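Local coordinates for sigma-C capsid protein (Avian reovirus, PDB 2VRS) that forms the trimeric fibre of the virion, attaches the virus to host cells and induces their apoptosis, at residues F85-S95 with V128-T139; F159-R167 with A198-G208. One frame throughout, in Å; residues are numbered along the deposited sequence.

Contact 1: F85-S95 with V128-T139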
loop_
_atom_site.group_PDB
_atom_site.type_symbol
_atom_site.label_atom_id
_atom_site.label_comp_id
_atom_site.label_asym_id
_atom_site.label_seq_id
_atom_site.Cartn_x
_atom_site.Cartn_y
_atom_site.Cartn_z
ATOM N N PHE C 85 23.846 -9.141 -8.944
ATOM C CA PHE C 85 24.740 -10.118 -8.320
ATOM C C PHE C 85 24.692 -11.475 -9.019
ATOM O O PHE C 85 23.877 -11.704 -9.922
ATOM C CB PHE C 85 24.419 -10.224 -6.826
ATOM C CG PHE C 85 22.953 -10.497 -6.526
ATOM C CD1 PHE C 85 22.477 -11.808 -6.487
ATOM C CD2 PHE C 85 22.070 -9.446 -6.258
ATOM C CE1 PHE C 85 21.118 -12.060 -6.191
ATOM C CE2 PHE C 85 20.704 -9.689 -5.956
ATOM C CZ PHE C 85 20.238 -10.993 -5.934
ATOM N N ARG C 86 25.558 -12.387 -8.590
ATOM C CA ARG C 86 25.555 -13.749 -9.092
ATOM C C ARG C 86 25.010 -14.720 -8.046
ATOM O O ARG C 86 25.284 -14.584 -6.845
ATOM C CB ARG C 86 26.982 -14.130 -9.539
ATOM C CG ARG C 86 27.503 -13.212 -10.664
ATOM C CD ARG C 86 26.934 -13.633 -12.003
ATOM N NE ARG C 86 27.842 -14.509 -12.751
ATOM C CZ ARG C 86 27.946 -15.832 -12.596
ATOM N NH1 ARG C 86 27.205 -16.477 -11.696
ATOM N NH2 ARG C 86 28.806 -16.517 -13.346
ATOM N N TRP C 87 24.248 -15.700 -8.506
ATOM C CA TRP C 87 23.596 -16.629 -7.558
ATOM C C TRP C 87 23.786 -18.038 -8.065
ATOM O O TRP C 87 23.415 -18.344 -9.214
ATOM C CB TRP C 87 22.087 -16.324 -7.499
ATOM C CG TRP C 87 21.414 -16.722 -6.248
ATOM C CD1 TRP C 87 21.799 -17.702 -5.373
ATOM C CD2 TRP C 87 20.202 -16.157 -5.724
ATOM N NE1 TRP C 87 20.895 -17.783 -4.318
ATOM C CE2 TRP C 87 19.922 -16.827 -4.506
ATOM C CE3 TRP C 87 19.335 -15.119 -6.155
ATOM C CZ2 TRP C 87 18.808 -16.503 -3.707
ATOM C CZ3 TRP C 87 18.211 -14.797 -5.353
ATOM C CH2 TRP C 87 17.971 -15.474 -4.142
ATOM N N MET C 88 24.390 -18.902 -7.246
ATOM C CA MET C 88 24.522 -20.294 -7.669
ATOM C C MET C 88 23.256 -21.000 -7.237
ATOM O O MET C 88 22.963 -21.111 -6.042
ATOM C CB MET C 88 25.769 -20.966 -7.068
ATOM C CG MET C 88 26.047 -22.331 -7.709
ATOM S SD MET C 88 27.126 -23.328 -6.651
ATOM C CE MET C 88 26.161 -23.492 -5.130
ATOM N N ALA C 89 22.463 -21.426 -8.208
ATOM C CA ALA C 89 21.253 -22.130 -7.893
ATOM C C ALA C 89 21.558 -23.630 -7.849
ATOM O O ALA C 89 22.330 -24.143 -8.662
ATOM C CB ALA C 89 20.224 -21.878 -8.976
ATOM N N ARG C 90 20.864 -24.354 -6.976
ATOM C CA ARG C 90 21.180 -25.761 -6.790
ATOM C C ARG C 90 20.103 -26.672 -7.272
ATOM O O ARG C 90 18.975 -26.612 -6.792
ATOM C CB ARG C 90 21.441 -26.020 -5.301
ATOM C CG ARG C 90 22.680 -25.280 -4.806
ATOM C CD ARG C 90 22.737 -25.539 -3.306
ATOM N NE ARG C 90 23.861 -24.887 -2.692
ATOM C CZ ARG C 90 25.052 -25.444 -2.547
ATOM N NH1 ARG C 90 25.285 -26.678 -2.999
ATOM N NH2 ARG C 90 26.012 -24.745 -1.958
ATOM N N GLY C 91 20.451 -27.534 -8.226
ATOM C CA GLY C 91 19.516 -28.552 -8.699
ATOM C C GLY C 91 19.334 -29.611 -7.637
ATOM O O GLY C 91 20.308 -30.032 -6.999
ATOM N N THR C 92 18.089 -30.018 -7.423
ATOM C CA THR C 92 17.765 -31.257 -6.723
ATOM C C THR C 92 16.606 -31.932 -7.465
ATOM O O THR C 92 16.069 -31.392 -8.443
ATOM C CB THR C 92 17.320 -31.003 -5.272
ATOM O OG1 THR C 92 16.111 -30.251 -5.266
ATOM C CG2 THR C 92 18.396 -30.257 -4.476
ATOM N N ASN C 93 16.240 -33.125 -7.015
ATOM C CA ASN C 93 15.050 -33.804 -7.517
ATOM C C ASN C 93 14.858 -33.775 -9.037
ATOM O O ASN C 93 13.874 -33.221 -9.550
ATOM C CB ASN C 93 13.817 -33.250 -6.793
ATOM C CG ASN C 93 13.885 -33.465 -5.290
ATOM O OD1 ASN C 93 14.225 -32.551 -4.530
ATOM N ND2 ASN C 93 13.577 -34.674 -4.856
ATOM N N GLY C 94 15.793 -34.380 -9.759
ATOM C CA GLY C 94 15.741 -34.405 -11.216
ATOM C C GLY C 94 17.004 -33.776 -11.764
ATOM O O GLY C 94 17.190 -33.678 -12.973
ATOM N N SER C 95 17.860 -33.338 -10.843
ATOM C CA SER C 95 19.191 -32.829 -11.143
ATOM C C SER C 95 20.066 -32.854 -9.882
ATOM O O SER C 95 19.558 -32.685 -8.764
ATOM C CB SER C 95 19.108 -31.385 -11.664
ATOM O OG SER C 95 20.390 -30.898 -11.977
ATOM N N VAL C 128 10.861 -33.281 -14.687
ATOM C CA VAL C 128 10.650 -32.150 -13.760
ATOM C C VAL C 128 11.946 -31.993 -12.967
ATOM O O VAL C 128 12.611 -32.988 -12.660
ATOM C CB VAL C 128 9.463 -32.414 -12.781
ATOM C CG1 VAL C 128 9.366 -31.309 -11.744
ATOM C CG2 VAL C 128 8.139 -32.500 -13.526
ATOM N N VAL C 129 12.321 -30.757 -12.643
ATOM C CA VAL C 129 13.504 -30.497 -11.842
ATOM C C VAL C 129 13.169 -29.423 -10.801
ATOM O O VAL C 129 12.287 -28.574 -11.041
ATOM C CB VAL C 129 14.691 -30.046 -12.721
ATOM C CG1 VAL C 129 14.385 -28.711 -13.441
ATOM C CG2 VAL C 129 15.988 -29.941 -11.923
ATOM N N LEU C 130 13.865 -29.492 -9.660
ATOM C CA LEU C 130 13.781 -28.483 -8.622
ATOM C C LEU C 130 15.081 -27.687 -8.600
ATOM O O LEU C 130 16.173 -28.245 -8.754
ATOM C CB LEU C 130 13.515 -29.136 -7.261
ATOM C CG LEU C 130 12.057 -29.401 -6.892
ATOM C CD1 LEU C 130 11.253 -30.282 -7.864
ATOM C CD2 LEU C 130 11.988 -29.957 -5.457
ATOM N N LEU C 131 14.962 -26.385 -8.403
ATOM C CA LEU C 131 16.144 -25.476 -8.399
ATOM C C LEU C 131 16.009 -24.566 -7.206
ATOM O O LEU C 131 15.031 -23.841 -7.066
ATOM C CB LEU C 131 16.170 -24.648 -9.677
ATOM C CG LEU C 131 17.502 -24.029 -10.077
ATOM C CD1 LEU C 131 18.580 -25.155 -10.221
ATOM C CD2 LEU C 131 17.403 -23.218 -11.412
ATOM N N THR C 132 17.017 -24.619 -6.353
ATOM C CA THR C 132 16.997 -23.948 -5.066
ATOM C C THR C 132 17.839 -22.659 -5.075
ATOM O O THR C 132 18.953 -22.620 -5.614
ATOM C CB THR C 132 17.384 -24.965 -3.936
ATOM O OG1 THR C 132 16.333 -25.930 -3.822
ATOM C CG2 THR C 132 17.555 -24.220 -2.580
ATOM N N PHE C 133 17.291 -21.602 -4.455
ATOM C CA PHE C 133 17.900 -20.256 -4.393
ATOM C C PHE C 133 17.986 -19.879 -2.907
ATOM O O PHE C 133 17.063 -19.360 -2.320
ATOM C CB PHE C 133 17.020 -19.242 -5.145
ATOM C CG PHE C 133 17.056 -19.437 -6.626
ATOM C CD1 PHE C 133 18.023 -18.777 -7.380
ATOM C CD2 PHE C 133 16.169 -20.333 -7.238
ATOM C CE1 PHE C 133 18.088 -18.967 -8.776
ATOM C CE2 PHE C 133 16.237 -20.573 -8.663
ATOM C CZ PHE C 133 17.182 -19.877 -9.416
ATOM N N ASP C 134 19.136 -20.159 -2.327
ATOM C CA ASP C 134 19.422 -19.868 -0.913
ATOM C C ASP C 134 20.286 -18.630 -0.879
ATOM O O ASP C 134 21.271 -18.561 -1.624
ATOM C CB ASP C 134 20.242 -21.074 -0.418
ATOM C CG ASP C 134 20.660 -20.980 1.038
ATOM O OD1 ASP C 134 20.713 -19.890 1.635
ATOM O OD2 ASP C 134 20.991 -22.074 1.568
ATOM N N LEU C 135 19.950 -17.659 -0.026
ATOM C CA LEU C 135 20.727 -16.369 0.003
ATOM C C LEU C 135 22.216 -16.595 0.263
ATOM O O LEU C 135 23.047 -15.796 -0.184
ATOM C CB LEU C 135 20.169 -15.398 1.039
ATOM C CG LEU C 135 18.736 -14.871 0.870
ATOM C CD1 LEU C 135 18.464 -13.911 2.072
ATOM C CD2 LEU C 135 18.585 -14.167 -0.502
ATOM N N SER C 136 22.554 -17.687 0.970
ATOM C CA SER C 136 23.966 -18.038 1.227
ATOM C C SER C 136 24.799 -18.369 0.004
ATOM O O SER C 136 26.030 -18.290 0.078
ATOM C CB SER C 136 24.056 -19.197 2.221
ATOM O OG SER C 136 23.652 -18.711 3.482
ATOM N N ASP C 137 24.136 -18.696 -1.111
ATOM C CA ASP C 137 24.786 -19.021 -2.384
ATOM C C ASP C 137 24.991 -17.820 -3.346
ATOM O O ASP C 137 25.472 -17.987 -4.472
ATOM C CB ASP C 137 24.044 -20.162 -3.086
ATOM C CG ASP C 137 24.155 -21.462 -2.331
ATOM O OD1 ASP C 137 25.267 -21.749 -1.825
ATOM O OD2 ASP C 137 23.158 -22.194 -2.241
ATOM N N ILE C 138 24.643 -16.628 -2.892
ATOM C CA ILE C 138 24.878 -15.422 -3.671
ATOM C C ILE C 138 26.386 -15.158 -3.529
ATOM O O ILE C 138 26.902 -15.235 -2.416
ATOM C CB ILE C 138 24.068 -14.216 -3.156
ATOM C CG1 ILE C 138 22.574 -14.367 -3.549
ATOM C CG2 ILE C 138 24.613 -12.901 -3.804
ATOM C CD1 ILE C 138 21.623 -13.381 -2.811
ATOM N N THR C 139 27.066 -14.858 -4.630
ATOM C CA THR C 139 28.531 -14.801 -4.628
ATOM C C THR C 139 29.132 -13.674 -3.781
ATOM O O THR C 139 30.156 -13.876 -3.086
ATOM C CB THR C 139 29.059 -14.800 -6.073
ATOM O OG1 THR C 139 28.799 -16.102 -6.611
ATOM C CG2 THR C 139 30.545 -14.558 -6.106
HETATM O O HOH W 1 21.210 -21.608 -3.863
HETATM O O HOH W 2 16.516 -27.733 -5.761
HETATM O O HOH W 3 14.909 -33.521 -14.366
#

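Contact 2: F159-R167 with A198-G208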
loop_
_atom_site.group_PDB
_atom_site.type_symbol
_atom_site.label_atom_id
_atom_site.label_comp_id
_atom_site.label_asym_id
_atom_site.label_seq_id
_atom_site.Cartn_x
_atom_site.Cartn_y
_atom_site.Cartn_z
ATOM N N PHE C 159 4.273 -19.336 -5.208
ATOM C CA PHE C 159 4.138 -18.107 -6.013
ATOM C C PHE C 159 4.631 -18.368 -7.450
ATOM O O PHE C 159 5.425 -19.290 -7.670
ATOM C CB PHE C 159 4.953 -16.959 -5.350
ATOM C CG PHE C 159 6.415 -17.308 -5.109
ATOM C CD1 PHE C 159 6.814 -17.954 -3.922
ATOM C CD2 PHE C 159 7.397 -17.007 -6.085
ATOM C CE1 PHE C 159 8.153 -18.290 -3.707
ATOM C CE2 PHE C 159 8.774 -17.308 -5.867
ATOM C CZ PHE C 159 9.163 -17.944 -4.655
ATOM N N PRO C 160 4.068 -17.642 -8.439
ATOM C CA PRO C 160 4.342 -17.969 -9.849
ATOM C C PRO C 160 5.762 -17.543 -10.223
ATOM O O PRO C 160 6.270 -16.530 -9.735
ATOM C CB PRO C 160 3.271 -17.185 -10.633
ATOM C CG PRO C 160 2.676 -16.218 -9.611
ATOM C CD PRO C 160 3.042 -16.589 -8.253
ATOM N N VAL C 161 6.362 -18.334 -11.093
ATOM C CA VAL C 161 7.714 -18.098 -11.560
ATOM C C VAL C 161 7.666 -18.465 -13.058
ATOM O O VAL C 161 7.178 -19.525 -13.425
ATOM C CB VAL C 161 8.764 -19.010 -10.828
ATOM C CG1 VAL C 161 10.139 -18.879 -11.484
ATOM C CG2 VAL C 161 8.859 -18.737 -9.304
ATOM N N ASP C 162 8.218 -17.604 -13.926
ATOM C CA ASP C 162 8.335 -17.936 -15.352
ATOM C C ASP C 162 9.737 -18.468 -15.643
ATOM O O ASP C 162 10.718 -17.871 -15.226
ATOM C CB ASP C 162 8.135 -16.670 -16.188
ATOM C CG ASP C 162 6.706 -16.178 -16.179
ATOM O OD1 ASP C 162 5.785 -16.946 -15.869
ATOM O OD2 ASP C 162 6.526 -15.016 -16.508
ATOM N N VAL C 163 9.833 -19.565 -16.382
ATOM C CA VAL C 163 11.127 -20.134 -16.688
ATOM C C VAL C 163 11.176 -20.341 -18.201
ATOM O O VAL C 163 10.146 -20.651 -18.831
ATOM C CB VAL C 163 11.315 -21.471 -15.934
ATOM C CG1 VAL C 163 12.541 -22.208 -16.388
ATOM C CG2 VAL C 163 11.413 -21.191 -14.427
ATOM N N SER C 164 12.368 -20.162 -18.764
ATOM C CA SER C 164 12.608 -20.549 -20.163
ATOM C C SER C 164 14.026 -21.126 -20.274
ATOM O O SER C 164 14.884 -20.817 -19.455
ATOM C CB SER C 164 12.415 -19.336 -21.093
ATOM O OG SER C 164 13.572 -18.535 -21.153
ATOM N N PHE C 165 14.249 -22.012 -21.242
ATOM C CA PHE C 165 15.616 -22.523 -21.451
ATOM C C PHE C 165 15.664 -23.148 -22.831
ATOM O O PHE C 165 14.611 -23.431 -23.452
ATOM C CB PHE C 165 15.956 -23.574 -20.383
ATOM C CG PHE C 165 14.904 -24.653 -20.221
ATOM C CD1 PHE C 165 14.891 -25.787 -21.054
ATOM C CD2 PHE C 165 13.903 -24.521 -19.260
ATOM C CE1 PHE C 165 13.898 -26.773 -20.925
ATOM C CE2 PHE C 165 12.923 -25.500 -19.116
ATOM C CZ PHE C 165 12.915 -26.635 -19.940
ATOM N N THR C 166 16.900 -23.457 -23.254
ATOM C CA THR C 166 17.116 -24.173 -24.505
ATOM C C THR C 166 17.426 -25.648 -24.180
ATOM O O THR C 166 18.234 -25.940 -23.280
ATOM C CB THR C 166 18.274 -23.537 -25.263
ATOM O OG1 THR C 166 17.943 -22.176 -25.543
ATOM C CG2 THR C 166 18.534 -24.276 -26.590
ATOM N N ARG C 167 16.761 -26.547 -24.909
ATOM C CA ARG C 167 16.987 -27.992 -24.856
ATOM C C ARG C 167 16.894 -28.533 -26.290
ATOM O O ARG C 167 15.874 -28.338 -26.966
ATOM C CB ARG C 167 15.934 -28.683 -23.996
ATOM C CG ARG C 167 16.083 -30.205 -23.907
ATOM C CD ARG C 167 14.928 -30.831 -23.154
ATOM N NE ARG C 167 15.035 -32.291 -23.144
ATOM C CZ ARG C 167 15.010 -33.077 -22.071
ATOM N NH1 ARG C 167 14.862 -32.577 -20.845
ATOM N NH2 ARG C 167 15.114 -34.391 -22.230
ATOM N N ALA C 198 19.756 -35.258 -19.972
ATOM C CA ALA C 198 19.752 -34.216 -20.981
ATOM C C ALA C 198 20.330 -32.979 -20.359
ATOM O O ALA C 198 20.560 -32.926 -19.150
ATOM C CB ALA C 198 18.347 -33.948 -21.467
ATOM N N ASN C 199 20.598 -31.993 -21.199
ATOM C CA ASN C 199 21.210 -30.762 -20.765
ATOM C C ASN C 199 20.313 -29.617 -21.201
ATOM O O ASN C 199 19.841 -29.588 -22.340
ATOM C CB ASN C 199 22.601 -30.632 -21.405
ATOM C CG ASN C 199 23.428 -29.527 -20.799
ATOM O OD1 ASN C 199 23.708 -28.519 -21.455
ATOM N ND2 ASN C 199 23.826 -29.704 -19.534
ATOM N N ILE C 200 20.047 -28.709 -20.265
ATOM C CA ILE C 200 19.359 -27.464 -20.577
ATOM C C ILE C 200 20.300 -26.281 -20.317
ATOM O O ILE C 200 21.131 -26.302 -19.407
ATOM C CB ILE C 200 17.978 -27.360 -19.806
ATOM C CG1 ILE C 200 18.204 -27.172 -18.303
ATOM C CG2 ILE C 200 17.087 -28.587 -20.106
ATOM C CD1 ILE C 200 16.939 -26.843 -17.493
ATOM N N ARG C 201 20.213 -25.258 -21.152
ATOM C CA ARG C 201 21.116 -24.128 -21.013
ATOM C C ARG C 201 20.337 -22.865 -21.286
ATOM O O ARG C 201 19.140 -22.928 -21.609
ATOM C CB ARG C 201 22.309 -24.263 -21.986
ATOM C CG ARG C 201 21.878 -24.268 -23.461
ATOM C CD ARG C 201 23.057 -24.351 -24.449
ATOM N NE ARG C 201 22.580 -24.615 -25.806
ATOM C CZ ARG C 201 22.429 -23.707 -26.755
ATOM N NH1 ARG C 201 22.739 -22.430 -26.520
ATOM N NH2 ARG C 201 21.983 -24.095 -27.949
ATOM N N SER C 202 20.988 -21.707 -21.128
ATOM C CA SER C 202 20.324 -20.403 -21.357
ATOM C C SER C 202 19.040 -20.301 -20.518
ATOM O O SER C 202 17.969 -19.899 -21.020
ATOM C CB SER C 202 19.958 -20.196 -22.842
ATOM O OG SER C 202 21.134 -20.257 -23.652
ATOM N N LEU C 203 19.155 -20.707 -19.262
ATOM C CA LEU C 203 17.996 -20.690 -18.364
ATOM C C LEU C 203 17.703 -19.257 -17.963
ATOM O O LEU C 203 18.625 -18.495 -17.640
ATOM C CB LEU C 203 18.283 -21.550 -17.112
ATOM C CG LEU C 203 17.243 -21.599 -15.982
ATOM C CD1 LEU C 203 15.907 -22.322 -16.377
ATOM C CD2 LEU C 203 17.905 -22.285 -14.750
ATOM N N THR C 204 16.428 -18.843 -18.007
ATOM C CA THR C 204 16.047 -17.538 -17.486
ATOM C C THR C 204 14.964 -17.815 -16.433
ATOM O O THR C 204 14.200 -18.795 -16.535
ATOM C CB THR C 204 15.455 -16.581 -18.587
ATOM O OG1 THR C 204 14.233 -17.141 -19.062
ATOM C CG2 THR C 204 16.442 -16.377 -19.759
ATOM N N VAL C 205 14.977 -17.018 -15.374
ATOM C CA VAL C 205 13.983 -17.169 -14.293
ATOM C C VAL C 205 13.478 -15.735 -14.045
ATOM O O VAL C 205 14.281 -14.794 -13.904
ATOM C CB VAL C 205 14.643 -17.708 -12.987
ATOM C CG1 VAL C 205 13.661 -17.653 -11.825
ATOM C CG2 VAL C 205 15.120 -19.180 -13.145
ATOM N N ARG C 206 12.166 -15.559 -14.063
ATOM C CA ARG C 206 11.550 -14.268 -13.741
ATOM C C ARG C 206 10.449 -14.508 -12.715
ATOM O O ARG C 206 9.560 -15.358 -12.911
ATOM C CB ARG C 206 10.956 -13.605 -14.985
ATOM C CG ARG C 206 11.989 -13.336 -16.040
ATOM C CD ARG C 206 11.506 -12.275 -17.007
ATOM N NE ARG C 206 11.099 -11.040 -16.331
ATOM C CZ ARG C 206 10.636 -9.972 -16.975
ATOM N NH1 ARG C 206 10.533 -10.004 -18.293
ATOM N NH2 ARG C 206 10.286 -8.878 -16.315
ATOM N N THR C 207 10.544 -13.754 -11.635
ATOM C CA THR C 207 9.566 -13.843 -10.562
ATOM C C THR C 207 9.673 -12.578 -9.721
ATOM O O THR C 207 10.473 -11.697 -9.995
ATOM C CB THR C 207 9.731 -15.170 -9.720
ATOM O OG1 THR C 207 8.575 -15.331 -8.861
ATOM C CG2 THR C 207 11.023 -15.177 -8.859
ATOM N N GLY C 208 8.813 -12.451 -8.727
ATOM C CA GLY C 208 8.977 -11.344 -7.805
ATOM C C GLY C 208 8.342 -11.745 -6.487
ATOM O O GLY C 208 7.571 -12.738 -6.393
HETATM O O HOH W 4 5.645 -14.286 -7.680
HETATM O O HOH W 5 11.816 -16.582 -17.766
HETATM O O HOH W 6 15.959 -18.865 -22.462
HETATM O O HOH W 7 20.147 -20.848 -26.488
#

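Contact 1: F85-S95 with V128-T139
The indole of Trp87 lies between two side chains of 128-139: CG1 of Ile138 sits over one face, 3.6 Å from the centroid of the five-membered ring, and the edge of the Phe133 ring meets the opposite face. That aromatic pair is T-shaped, with planes 86° apart, and the ring of Phe133 in turn carries CB of Ala89 over one of its own faces. This packing joins two antiparallel strands, 81-92 and 128-134, in the beta-barrel head of the fibre. Regular pairing runs from Arg90 with Thr132 to Thr92 with Leu130. Beyond Asp134 the second segment turns off in an Asx turn, Asp134 OD1 accepting from Ser136 N, and comes back to bridge Trp87 with Ile138.

With CG of Trp87 anti to the backbone N (chi1 -155°), the indole reaches this turn, where Trp87 NE1 donates to Asp134 O at 2.8 Å from above the carbonyl plane. Asp137 N arrives at the same oxygen from the opposite face, so two donors hold the carbonyl that opens the turn. The remainder of the barrel continues on both flanks: strand 98-108 bonds to the backbones of Phe85, Trp87 and Ala89, and Phe186 meets the ring of Phe133.

On the side of the sheet that carries Arg90 and Thr132, the extended Arg90 grips Asp137 side-on. Arg90 NH2 donates to Asp137 OD1 at 3.1 Å on the syn side, 33° out of the carboxylate plane, while CE of Met88 lies over the centre of the guanidinium. Arg90 NE completes the salt bridge, reaching Asp137 OD2 at 2.8 Å from above the carboxylate plane.

Contact 2: F159-R167 with A198-G208
Ser164 OG (chi1 83°) and Thr204 OG1 (chi1 65°) each stand between their own backbone N and carbonyl carbon, and these matching rotations bring the two hydroxyls together at 2.6 Å; either could be the donor. Near the start of 159-167, the hydroxyl of Thr207 is swung anti to its backbone N (chi1 -168°). From there Thr207 OG1 donates to Pro160 O at 2.7 Å and also lies at the edge of the Phe159 ring, near its plane.

The contact shows how an antiparallel ladder of the barrel wall absorbs a corner. Asp162 with Arg206 and Ser164 with Thr204 are hydrogen-bonded pairs; then the register slips by one residue at a beta bulge around Ser202, and pairing resumes at Thr166 with Arg201. A water bound to Ser164 OG and Ser202 O spans the bulge.

On the buried face, lined by Val161, Val163, Leu203 and Val205, CD1 of Leu203 presses against CG1 of Val163 at 3.4 Å, tighter than usual for two carbons, and CG1 of Val161 meets CG1 of Val205. Ile200 sets CD1 over one face of the Phe165 ring, 4.2 Å from its centroid. CB of Ala198 lies over a face of the Arg167 guanidinium, 3.4 Å from NH2, while Arg167 NH1 bonds to Thr192 O. The side chain of Phe165 is about 6 Å from the zinc ion bound by His172 and Tyr174, and its backbone is hydrogen-bonded to His172.

Asp162 and Arg206, paired here through their backbones alone, direct their charges to neighbouring subunits: Asp162 forms a salt bridge with Arg206 of the second subunit, and Arg206 with Asp162 of the third. The ladder thus combines an apolar buried face with a polar one, whose Asp162 and Arg206 link this subunit to both others.

From the N terminus, the chain runs through the long helix 3-38 and the triple beta-spiral shaft before entering the head. Contact 1 comes first, its second segment returning to strand 81-92 after a 32-residue excursion built largely of strands 98-108, 111-119 and 121-124. Contact 2 opens only later and closes a loop of similar length, containing strands 170-180 and 185-191. The loops therefore follow in series, neither nested nor crossed. Strands from each loop join them in space: 111-119 and 121-124 pair with 198-210, and 185-191 with 128-134. Leu131 CD2 and Leu203 CD2, 3.5 Å apart, bring both contacts together inside the one curled sheet.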